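Local coordinates for DUF5624 domain-containing protein (Legionella pneumophila subsp. pneumophila, PDB 4JX2), which is of unknown function but is probably secreted, and combines many helices with a small mixed beta sheet in a two-chain assembly, at residues 78-83 with 254-259; 258-263 with 296-301; 274-279 with 380-385; 301-306 with 318-323. One frame throughout, in Å; residues are numbered along the deposited sequence.

Contact 1 (78-83 with 254-259); sequences QLILFI and PHAKVI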
# COMPACT_ATOMS: atom_id res chain seq x y z
N GLN A 78 4.75 18.00 -15.98
CA GLN A 78 4.47 16.76 -16.67
C GLN A 78 3.97 15.68 -15.75
O GLN A 78 4.34 15.64 -14.58
CB GLN A 78 5.72 16.30 -17.40
CG GLN A 78 5.90 17.11 -18.66
CD GLN A 78 7.31 17.54 -18.83
OE1 GLN A 78 8.02 17.87 -17.87
NE2 GLN A 78 7.74 17.54 -20.08
N LEU A 79 3.09 14.82 -16.28
CA LEU A 79 2.52 13.69 -15.57
C LEU A 79 3.35 12.47 -15.88
O LEU A 79 3.43 12.07 -17.04
CB LEU A 79 1.06 13.48 -16.02
CG LEU A 79 -0.09 14.01 -15.15
CD1 LEU A 79 -1.44 13.60 -15.76
CD2 LEU A 79 -0.02 13.47 -13.71
N ILE A 80 4.02 11.90 -14.86
CA ILE A 80 4.85 10.70 -15.03
C ILE A 80 4.08 9.57 -14.37
O ILE A 80 3.93 9.57 -13.15
CB ILE A 80 6.28 10.95 -14.50
CG1 ILE A 80 6.93 12.10 -15.32
CG2 ILE A 80 7.12 9.68 -14.59
CD1 ILE A 80 8.05 12.75 -14.73
N LEU A 81 3.48 8.67 -15.20
CA LEU A 81 2.56 7.61 -14.76
C LEU A 81 3.08 6.20 -14.99
O LEU A 81 3.11 5.72 -16.13
CB LEU A 81 1.19 7.73 -15.46
CG LEU A 81 0.50 9.09 -15.55
CD1 LEU A 81 -0.60 9.05 -16.56
CD2 LEU A 81 -0.06 9.51 -14.23
N PHE A 82 3.41 5.51 -13.89
CA PHE A 82 3.81 4.10 -13.89
C PHE A 82 2.58 3.33 -13.57
O PHE A 82 2.22 3.21 -12.39
CB PHE A 82 4.94 3.84 -12.88
CG PHE A 82 6.27 4.50 -13.22
CD1 PHE A 82 6.57 5.78 -12.74
CD2 PHE A 82 7.23 3.84 -13.97
CE1 PHE A 82 7.80 6.38 -13.03
CE2 PHE A 82 8.47 4.43 -14.23
CZ PHE A 82 8.74 5.70 -13.77
N ILE A 83 1.85 2.91 -14.61
CA ILE A 83 0.57 2.23 -14.43
C ILE A 83 0.67 0.83 -15.02
O ILE A 83 0.89 0.68 -16.23
CB ILE A 83 -0.61 3.07 -15.01
CG1 ILE A 83 -0.72 4.41 -14.22
CG2 ILE A 83 -1.94 2.26 -14.98
CD1 ILE A 83 -1.69 5.40 -14.71
N PRO A 254 11.76 19.59 -11.28
CA PRO A 254 11.22 20.13 -10.02
C PRO A 254 9.69 20.25 -9.98
O PRO A 254 9.12 20.28 -8.88
CB PRO A 254 11.86 21.51 -9.92
CG PRO A 254 13.06 21.43 -10.77
CD PRO A 254 12.73 20.53 -11.89
N HIS A 255 9.02 20.28 -11.16
CA HIS A 255 7.57 20.42 -11.28
C HIS A 255 6.86 19.18 -11.78
O HIS A 255 5.64 19.21 -11.95
CB HIS A 255 7.22 21.61 -12.17
CG HIS A 255 7.60 22.90 -11.54
ND1 HIS A 255 8.58 23.70 -12.09
CD2 HIS A 255 7.16 23.46 -10.39
CE1 HIS A 255 8.68 24.74 -11.28
NE2 HIS A 255 7.85 24.64 -10.24
N ALA A 256 7.60 18.07 -11.96
CA ALA A 256 7.05 16.78 -12.39
C ALA A 256 6.07 16.23 -11.33
O ALA A 256 6.18 16.54 -10.15
CB ALA A 256 8.18 15.78 -12.65
N LYS A 257 5.07 15.47 -11.79
CA LYS A 257 4.04 14.88 -10.96
C LYS A 257 4.11 13.36 -11.19
O LYS A 257 3.73 12.91 -12.26
CB LYS A 257 2.67 15.48 -11.34
CG LYS A 257 2.60 16.98 -11.10
CD LYS A 257 1.44 17.66 -11.80
CE LYS A 257 1.25 19.07 -11.29
NZ LYS A 257 0.21 19.80 -12.04
N VAL A 258 4.69 12.59 -10.23
CA VAL A 258 4.90 11.15 -10.40
C VAL A 258 3.84 10.34 -9.63
O VAL A 258 3.64 10.55 -8.43
CB VAL A 258 6.35 10.69 -10.05
CG1 VAL A 258 6.56 9.23 -10.37
CG2 VAL A 258 7.37 11.53 -10.80
N ILE A 259 3.17 9.43 -10.37
CA ILE A 259 2.15 8.50 -9.88
C ILE A 259 2.66 7.09 -10.15
O ILE A 259 2.99 6.75 -11.29
CB ILE A 259 0.76 8.75 -10.52
CG1 ILE A 259 0.12 10.03 -9.96
CG2 ILE A 259 -0.18 7.51 -10.38
CD1 ILE A 259 -1.04 10.53 -10.74
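Ile-80 is gripped through both its main-chain polar atoms: its N gives a nearly straight hydrogen bond to Lys-257 O (2.8 Å, 175°), and its O receives Ile-259 N. Lys-257 N to Gln-78 O and Phe-82 N to Ile-259 O continue the ladder, which joins 79-83 and 257-259 as parallel strands. Val-258 CA adds a CA-H...O contact to Ile-80 O at 3.3 Å. On the face that carries Ile-80, CG1 of this residue is anti to the carbonyl carbon (chi1 -62°), so that CD1 reaches the small CB of Ala-256, 3.7 Å away. Val-258 divides its methyls: CG2 crosses obliquely to Ile-80 CB, while CG1 lies at the edge of the Phe-82 ring, 4.1 Å from CE1. On the other face Leu-81 and Ile-259 run side by side, with CD2 of the first 3.8 Å from CD1 of the second. Branched aliphatic residues suit such extended, buried positions. Further out, Leu-279 and Val-283 of helix 279-286 cover Phe-82, whereas Tyr-318 and Val-325 of helix 315-339 pack on Leu-79 and Ile-259. Lys-257 presents CB to Leu-79, then stretches away until NZ bonds Gln-74 O, Glu-76 O and Asn-322 OD1. Three oxygens around this buried amine would probably stabilise its positive charge, while the strands meet part of each other's peptide bonding, neighbouring strands 86-90 and 296-298 taking the rest.

Contact 2 (258-263 with 296-301); sequences VIIRFV and IYITPY
A beta-alpha-beta unit made of strand 257-262, helix 279-286 and strand 296-298 is closed here, where its two strands lie side by side and parallel. Three main-chain hydrogen bonds hold them. Tyr-297 N reaches Val-258 O at 2.9 Å from above the carbonyl plane, and Ile-260 N gives to Tyr-297 O, lying in the plane of that carbonyl. The third, from Thr-299 N to Ile-260 O, is more bent (143°), and the pairing ends here: Pro-300, next in line, has no N-H to offer. On one face the aliphatic side chains pack side by side. Ile-260 and Ile-296 point the same way, with CD1 of Ile-260 3.7 Å from CG2 of Ile-296, and Ile-260 CB also lies 4.0 Å from Ile-298 CG1. Val-258 CB meets Ile-296 CG1 at 4.0 Å. On the face of Ile-259 and Tyr-297, the tyrosine sends its hydroxyl to hydrogen bonds with Arg-333 and His-330, its ring edge-to-face with Trp-326. At the end of the pairing, Ile-259 CG2 crosses obliquely by Thr-299 OG1. Arg-261, with CG anti to the backbone N (chi1 -170°), lays its methylene CG 3.4 Å from Thr-299 O; a bend at chi2 then leaves NE to bond Ala-302 O. Beyond the strand end, Tyr-301 packs on Phe-262 of the second subunit. Helix 279-286 covers the aliphatic face, with Val-283 on Val-258 and Val-280 on Ile-260, the layering typical of a parallel beta-alpha-beta crossover.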
# COMPACT_ATOMS: atom_id res chain seq x y z
N VAL A 258 4.69 12.59 -10.23
CA VAL A 258 4.90 11.15 -10.40
C VAL A 258 3.84 10.34 -9.63
O VAL A 258 3.64 10.55 -8.43
CB VAL A 258 6.35 10.69 -10.05
CG1 VAL A 258 6.56 9.23 -10.37
CG2 VAL A 258 7.37 11.53 -10.80
N ILE A 259 3.17 9.43 -10.37
CA ILE A 259 2.15 8.50 -9.88
C ILE A 259 2.66 7.09 -10.15
O ILE A 259 2.99 6.75 -11.29
CB ILE A 259 0.76 8.75 -10.52
CG1 ILE A 259 0.12 10.03 -9.96
CG2 ILE A 259 -0.18 7.51 -10.38
CD1 ILE A 259 -1.04 10.53 -10.74
N ILE A 260 2.73 6.28 -9.08
CA ILE A 260 3.16 4.89 -9.16
C ILE A 260 1.98 3.98 -8.77
O ILE A 260 1.53 4.00 -7.62
CB ILE A 260 4.44 4.61 -8.33
CG1 ILE A 260 5.63 5.46 -8.85
CG2 ILE A 260 4.75 3.10 -8.33
CD1 ILE A 260 6.85 5.53 -7.98
N ARG A 261 1.49 3.21 -9.74
CA ARG A 261 0.44 2.19 -9.63
C ARG A 261 0.96 0.99 -10.45
O ARG A 261 0.29 0.45 -11.32
CB ARG A 261 -0.92 2.73 -10.12
CG ARG A 261 -2.10 1.81 -9.83
CD ARG A 261 -2.96 1.71 -11.07
NE ARG A 261 -4.08 0.78 -10.91
CZ ARG A 261 -4.05 -0.50 -11.26
NH1 ARG A 261 -2.95 -1.02 -11.77
NH2 ARG A 261 -5.12 -1.26 -11.10
N PHE A 262 2.22 0.64 -10.18
CA PHE A 262 2.96 -0.42 -10.85
C PHE A 262 2.70 -1.79 -10.22
O PHE A 262 2.86 -1.97 -9.00
CB PHE A 262 4.44 -0.08 -10.80
CG PHE A 262 5.32 -1.04 -11.56
CD1 PHE A 262 5.58 -0.85 -12.91
CD2 PHE A 262 5.93 -2.10 -10.91
CE1 PHE A 262 6.43 -1.70 -13.59
CE2 PHE A 262 6.76 -2.98 -11.60
CZ PHE A 262 7.02 -2.76 -12.93
N VAL A 263 2.33 -2.76 -11.07
CA VAL A 263 2.00 -4.12 -10.69
C VAL A 263 2.97 -5.10 -11.36
O VAL A 263 3.03 -5.19 -12.59
CB VAL A 263 0.52 -4.51 -11.01
CG1 VAL A 263 0.10 -5.75 -10.22
CG2 VAL A 263 -0.44 -3.35 -10.78
N ILE A 296 6.25 12.31 -5.47
CA ILE A 296 6.12 10.91 -5.89
C ILE A 296 5.09 10.22 -5.02
O ILE A 296 5.33 10.03 -3.83
CB ILE A 296 7.50 10.18 -5.84
CG1 ILE A 296 8.57 10.90 -6.69
CG2 ILE A 296 7.35 8.71 -6.24
CD1 ILE A 296 9.97 10.67 -6.26
N TYR A 297 3.93 9.84 -5.60
CA TYR A 297 2.87 9.19 -4.83
C TYR A 297 2.60 7.80 -5.35
O TYR A 297 2.46 7.61 -6.56
CB TYR A 297 1.57 10.04 -4.85
CG TYR A 297 1.72 11.38 -4.15
CD1 TYR A 297 1.76 11.47 -2.76
CD2 TYR A 297 1.85 12.56 -4.88
CE1 TYR A 297 1.92 12.69 -2.11
CE2 TYR A 297 2.02 13.79 -4.24
CZ TYR A 297 2.04 13.85 -2.86
OH TYR A 297 2.23 15.06 -2.23
N ILE A 298 2.57 6.81 -4.43
CA ILE A 298 2.22 5.44 -4.77
C ILE A 298 0.73 5.35 -4.50
O ILE A 298 0.32 5.44 -3.35
CB ILE A 298 3.06 4.37 -4.03
CG1 ILE A 298 4.57 4.57 -4.31
CG2 ILE A 298 2.58 2.94 -4.43
CD1 ILE A 298 5.45 3.79 -3.53
N THR A 299 -0.07 5.26 -5.58
CA THR A 299 -1.53 5.27 -5.51
C THR A 299 -2.08 3.92 -6.03
O THR A 299 -2.60 3.88 -7.15
CB THR A 299 -2.07 6.48 -6.29
OG1 THR A 299 -1.64 6.39 -7.64
CG2 THR A 299 -1.63 7.82 -5.68
N PRO A 300 -2.03 2.83 -5.22
CA PRO A 300 -2.46 1.52 -5.75
C PRO A 300 -3.94 1.42 -6.14
O PRO A 300 -4.30 0.55 -6.95
CB PRO A 300 -2.12 0.56 -4.60
CG PRO A 300 -0.99 1.23 -3.88
CD PRO A 300 -1.44 2.67 -3.88
N TYR A 301 -4.78 2.32 -5.64
CA TYR A 301 -6.19 2.26 -5.94
C TYR A 301 -6.61 3.28 -7.01
O TYR A 301 -7.80 3.39 -7.31
CB TYR A 301 -7.03 2.37 -4.66
CG TYR A 301 -6.73 1.25 -3.68
CD1 TYR A 301 -6.93 -0.09 -4.03
CD2 TYR A 301 -6.24 1.52 -2.41
CE1 TYR A 301 -6.64 -1.13 -3.14
CE2 TYR A 301 -5.99 0.50 -1.50
CZ TYR A 301 -6.17 -0.83 -1.87
OH TYR A 301 -5.91 -1.83 -0.96

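Contact 3 (274-279 with 380-385); sequences KGSNWL and PTEMLS. With SO4 (sulfate ion), chain H; SO4 (sulfate ion), chain F.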
# COMPACT_ATOMS: atom_id res chain seq x y z
N LYS A 274 7.28 2.97 -0.89
CA LYS A 274 8.52 3.50 -1.47
C LYS A 274 9.77 2.66 -1.17
O LYS A 274 10.56 2.45 -2.08
CB LYS A 274 8.76 4.99 -1.13
CG LYS A 274 8.86 5.31 0.35
CD LYS A 274 9.51 6.68 0.61
CE LYS A 274 8.86 7.46 1.74
NZ LYS A 274 9.10 6.85 3.08
N GLY A 275 9.91 2.13 0.04
CA GLY A 275 11.06 1.28 0.39
C GLY A 275 11.05 -0.11 -0.24
O GLY A 275 12.07 -0.79 -0.24
N SER A 276 9.90 -0.51 -0.81
CA SER A 276 9.72 -1.80 -1.47
C SER A 276 9.45 -1.66 -2.99
O SER A 276 8.98 -2.62 -3.61
CB SER A 276 8.57 -2.56 -0.82
OG SER A 276 8.84 -2.74 0.56
N ASN A 277 9.78 -0.46 -3.58
CA ASN A 277 9.62 -0.16 -4.99
C ASN A 277 10.83 0.63 -5.50
O ASN A 277 10.95 1.83 -5.25
CB ASN A 277 8.31 0.59 -5.30
CG ASN A 277 7.88 0.45 -6.75
OD1 ASN A 277 8.66 0.62 -7.69
ND2 ASN A 277 6.65 0.04 -6.97
N TRP A 278 11.69 -0.06 -6.27
CA TRP A 278 12.91 0.52 -6.81
C TRP A 278 12.64 1.59 -7.86
O TRP A 278 13.59 2.27 -8.27
CB TRP A 278 13.83 -0.57 -7.37
CG TRP A 278 13.21 -1.41 -8.44
CD1 TRP A 278 12.63 -2.63 -8.29
CD2 TRP A 278 13.11 -1.08 -9.84
NE1 TRP A 278 12.13 -3.07 -9.50
CE2 TRP A 278 12.44 -2.15 -10.47
CE3 TRP A 278 13.53 0.01 -10.63
CZ2 TRP A 278 12.14 -2.15 -11.85
CZ3 TRP A 278 13.27 0.00 -11.99
CH2 TRP A 278 12.58 -1.06 -12.59
N LEU A 279 11.36 1.76 -8.27
CA LEU A 279 11.03 2.83 -9.24
C LEU A 279 11.24 4.19 -8.61
O LEU A 279 11.55 5.14 -9.31
CB LEU A 279 9.59 2.74 -9.77
CG LEU A 279 9.26 1.62 -10.74
CD1 LEU A 279 7.80 1.59 -11.00
CD2 LEU A 279 10.01 1.76 -12.05
N PRO A 380 5.74 -10.60 1.33
CA PRO A 380 4.66 -10.24 0.39
C PRO A 380 4.75 -8.80 -0.15
O PRO A 380 4.27 -8.54 -1.25
CB PRO A 380 3.40 -10.40 1.24
CG PRO A 380 3.84 -10.25 2.66
CD PRO A 380 5.19 -10.90 2.67
N THR A 381 5.37 -7.89 0.62
CA THR A 381 5.58 -6.48 0.27
C THR A 381 6.62 -6.30 -0.85
O THR A 381 6.64 -5.26 -1.50
CB THR A 381 6.04 -5.69 1.52
OG1 THR A 381 7.29 -6.22 2.00
CG2 THR A 381 5.00 -5.70 2.61
N GLU A 382 7.47 -7.29 -1.06
CA GLU A 382 8.58 -7.25 -2.03
C GLU A 382 8.29 -7.94 -3.35
O GLU A 382 7.50 -8.89 -3.44
CB GLU A 382 9.82 -7.94 -1.43
CG GLU A 382 10.27 -7.41 -0.07
CD GLU A 382 10.40 -5.91 0.01
OE1 GLU A 382 11.21 -5.33 -0.76
OE2 GLU A 382 9.68 -5.30 0.83
N MSE A 383 8.97 -7.45 -4.38
CA MSE A 383 8.96 -7.99 -5.75
C MSE A 383 10.31 -8.62 -5.92
O MSE A 383 11.27 -8.09 -5.34
CB MSE A 383 8.74 -6.89 -6.82
CG MSE A 383 8.10 -5.62 -6.30
SE MSE A 383 7.74 -4.36 -7.72
CE MSE A 383 9.25 -3.19 -7.48
N LEU A 384 10.45 -9.68 -6.74
CA LEU A 384 11.79 -10.27 -6.95
C LEU A 384 12.77 -9.24 -7.57
O LEU A 384 13.95 -9.30 -7.26
CB LEU A 384 11.78 -11.56 -7.78
CG LEU A 384 11.35 -12.84 -7.06
CD1 LEU A 384 11.47 -14.04 -7.98
CD2 LEU A 384 12.16 -13.07 -5.76
N SER A 385 12.27 -8.26 -8.36
CA SER A 385 13.10 -7.22 -8.97
C SER A 385 13.78 -6.30 -7.92
O SER A 385 14.79 -5.68 -8.26
CB SER A 385 12.31 -6.41 -9.99
OG SER A 385 11.14 -5.83 -9.44
S SO4 H . 9.14 2.88 3.62
O1 SO4 H . 9.20 2.53 5.05
O2 SO4 H . 7.98 3.83 3.39
O3 SO4 H . 10.48 3.45 3.20
O4 SO4 H . 8.84 1.63 2.92
S SO4 F . 7.59 -11.57 -8.51
O1 SO4 F . 8.33 -12.52 -7.69
O2 SO4 F . 6.23 -12.09 -8.74
O3 SO4 F . 7.54 -10.28 -7.82
O4 SO4 F . 8.25 -11.39 -9.81
O HOH W 1 13.21 -3.34 -0.78
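The close-knit part of this meeting of two loops is a carboxylate and an indole, each met by hydroxyls. Glu-382 OE2 accepts Ser-276 OG on its syn lone pair (2.7 Å) and Thr-381 OG1 on its anti lone pair (2.8 Å), two bonds that, with Asn-386 ND2 on OE1, would together fix the rotation of the buried acid. Glu-382 bends at chi2 (-50°) to bring the group there. Trp-278 NE1 gives its N-H to Ser-385 OG, 2.9 Å away in the plane of the indole. Selenomethionine Met-383 crosses the indole at about a right angle, its long unbranched selenoether chain bringing CE to 3.5 Å from Trp-278 CD1. Between these residues Asn-277 caps the start of helix 279-286, its OD1 accepting Leu-279 N at 3.0 Å, while its ND2 bonds Gly-271 O. The margins are looser: a water donates both to Gly-275 O and to Glu-382 OE1, and sulfates, probably from the crystallisation liquor, sit at the two ends. O4 of one takes Gly-275 N at 3.1 Å, and the same ion takes the amine of exposed Lys-274, also salt-bridged to Asp-350. The other receives Leu-384 N on its O3, 3.2 Å away.

Contact 4 (301-306 with 318-323); sequences YAAVKP and YNYYNN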
# COMPACT_ATOMS: atom_id res chain seq x y z
N TYR A 301 -4.78 2.32 -5.64
CA TYR A 301 -6.19 2.26 -5.94
C TYR A 301 -6.61 3.28 -7.01
O TYR A 301 -7.80 3.39 -7.31
CB TYR A 301 -7.03 2.37 -4.66
CG TYR A 301 -6.73 1.25 -3.68
CD1 TYR A 301 -6.93 -0.09 -4.03
CD2 TYR A 301 -6.24 1.52 -2.41
CE1 TYR A 301 -6.64 -1.13 -3.14
CE2 TYR A 301 -5.99 0.50 -1.50
CZ TYR A 301 -6.17 -0.83 -1.87
OH TYR A 301 -5.91 -1.83 -0.96
N ALA A 302 -5.63 3.93 -7.66
CA ALA A 302 -5.96 4.82 -8.76
C ALA A 302 -6.53 4.00 -9.90
O ALA A 302 -6.04 2.88 -10.17
CB ALA A 302 -4.72 5.56 -9.22
N ALA A 303 -7.57 4.52 -10.56
CA ALA A 303 -8.19 3.87 -11.70
C ALA A 303 -7.28 3.90 -12.94
O ALA A 303 -6.48 4.82 -13.11
CB ALA A 303 -9.49 4.58 -12.03
N VAL A 304 -7.42 2.89 -13.80
CA VAL A 304 -6.77 2.80 -15.11
C VAL A 304 -7.83 3.38 -16.09
O VAL A 304 -8.83 2.73 -16.39
CB VAL A 304 -6.32 1.35 -15.42
CG1 VAL A 304 -5.69 1.25 -16.80
CG2 VAL A 304 -5.35 0.85 -14.34
N LYS A 305 -7.68 4.64 -16.45
CA LYS A 305 -8.65 5.37 -17.27
C LYS A 305 -8.65 4.93 -18.78
O LYS A 305 -7.64 4.43 -19.29
CB LYS A 305 -8.40 6.88 -17.14
CG LYS A 305 -8.87 7.44 -15.81
CD LYS A 305 -10.37 7.39 -15.71
CE LYS A 305 -10.85 7.41 -14.31
NZ LYS A 305 -12.31 7.25 -14.29
N PRO A 306 -9.80 5.09 -19.50
CA PRO A 306 -9.88 4.57 -20.88
C PRO A 306 -8.91 5.18 -21.88
O PRO A 306 -8.37 4.42 -22.68
CB PRO A 306 -11.33 4.86 -21.30
CG PRO A 306 -12.07 5.00 -20.02
CD PRO A 306 -11.11 5.61 -19.04
N TYR A 318 -7.37 13.31 -17.85
CA TYR A 318 -6.24 14.13 -17.45
C TYR A 318 -6.52 14.74 -16.06
O TYR A 318 -5.68 14.61 -15.15
CB TYR A 318 -5.91 15.23 -18.49
CG TYR A 318 -4.77 16.14 -18.08
CD1 TYR A 318 -3.45 15.77 -18.27
CD2 TYR A 318 -5.03 17.38 -17.50
CE1 TYR A 318 -2.39 16.61 -17.89
CE2 TYR A 318 -3.98 18.23 -17.10
CZ TYR A 318 -2.67 17.84 -17.30
OH TYR A 318 -1.64 18.67 -16.92
N ASN A 319 -7.71 15.37 -15.88
CA ASN A 319 -8.10 15.98 -14.60
C ASN A 319 -8.11 14.92 -13.50
O ASN A 319 -7.79 15.24 -12.35
CB ASN A 319 -9.46 16.70 -14.71
CG ASN A 319 -9.45 17.91 -15.63
OD1 ASN A 319 -8.40 18.46 -16.00
ND2 ASN A 319 -10.63 18.36 -16.05
N TYR A 320 -8.43 13.66 -13.86
CA TYR A 320 -8.45 12.56 -12.91
C TYR A 320 -7.04 12.32 -12.33
O TYR A 320 -6.89 12.35 -11.11
CB TYR A 320 -9.02 11.26 -13.53
CG TYR A 320 -8.94 10.10 -12.57
CD1 TYR A 320 -9.75 10.04 -11.44
CD2 TYR A 320 -7.97 9.11 -12.73
CE1 TYR A 320 -9.63 9.00 -10.51
CE2 TYR A 320 -7.86 8.05 -11.82
CZ TYR A 320 -8.69 8.01 -10.71
OH TYR A 320 -8.54 7.00 -9.80
N TYR A 321 -6.04 12.09 -13.17
CA TYR A 321 -4.69 11.79 -12.70
C TYR A 321 -4.00 13.01 -12.09
O TYR A 321 -3.38 12.90 -11.03
CB TYR A 321 -3.83 11.19 -13.85
CG TYR A 321 -4.26 9.79 -14.22
CD1 TYR A 321 -4.18 8.75 -13.29
CD2 TYR A 321 -4.77 9.50 -15.48
CE1 TYR A 321 -4.60 7.46 -13.61
CE2 TYR A 321 -5.17 8.21 -15.81
CZ TYR A 321 -5.08 7.19 -14.88
OH TYR A 321 -5.47 5.92 -15.21
N ASN A 322 -4.13 14.16 -12.74
CA ASN A 322 -3.48 15.40 -12.36
C ASN A 322 -4.07 15.99 -11.07
O ASN A 322 -3.30 16.35 -10.18
CB ASN A 322 -3.59 16.40 -13.52
CG ASN A 322 -2.91 17.72 -13.31
OD1 ASN A 322 -1.72 17.79 -13.04
ND2 ASN A 322 -3.65 18.79 -13.49
N ASN A 323 -5.41 16.10 -10.97
CA ASN A 323 -6.08 16.74 -9.84
C ASN A 323 -6.67 15.75 -8.82
O ASN A 323 -6.41 15.90 -7.63
CB ASN A 323 -7.17 17.69 -10.33
CG ASN A 323 -6.69 18.79 -11.24
OD1 ASN A 323 -7.02 18.82 -12.43
ND2 ASN A 323 -5.92 19.72 -10.71
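Tyr-321 OH is gripped by two main-chain partners: it donates to Ala-303 O at 2.6 Å, on a lone pair in the carbonyl plane, and accepts Lys-305 N at 2.8 Å. One phenol thus spans the peptides on both sides of Val-304 and fixes the extended loop there. The preceding helix residue supplies a second phenol, for Ala-303 N points nearly straight at Tyr-320 OH (2.8 Å, 175°), close to the ring plane. Ala-303 is therefore held at both its N and its O by consecutive tyrosines, and its small CB fits 3.8 Å from Tyr-320 CZ. The two rings leave the helix differently, Tyr-320 with CG anti to the backbone N (chi1 176°) and Tyr-321 with CG anti to the carbonyl carbon, yet they converge, so that Tyr-320 CD2 stands over the centre of the Tyr-321 ring. Lys-305 bends at chi2 (-68°) and crosses Tyr-320 at about a right angle. Its CE lies over the face of that ring, 3.7 Å from the centroid, in a CH-pi contact, and its NZ makes a cation-pi contact at 4.8 Å from the same centroid. A long aliphatic chain ending in a charge suits this partly exposed rim, where NZ also bonds a pentaethylene glycol, probably from the crystallisation liquor. The loop that follows strand 296-298 is in this way tied to helix 315-339, while Val-304 and Tyr-321 both pack on Ile-83 of strand 79-84 and Ala-302 O receives Arg-261 NE from strand 257-262.

How the contacts relate
Contacts 1 and 2 are the two interfaces of one strand, 257-262, with 79-84 and 296-298 in the mixed sheet; their centres are 10 Å apart and they share Val-258 and Ile-259. Contact 4 follows contact 2 directly along the chain, sharing Tyr-301, and ties the outgoing loop to helix 315-339, which packs on the sheet; Lys-257 NZ to Asn-322 OD1 joins it to contact 1. Contact 3 lies by the C-terminal end of strand 257-262, touching contact 2 through Phe-262 and Leu-279, and its segments alternate with those of contact 2. Contacts 3 and 4 do not touch. Contacts 1 and 3 join segments 171 and 101 residues apart; contacts 2 and 4 are shorter-range.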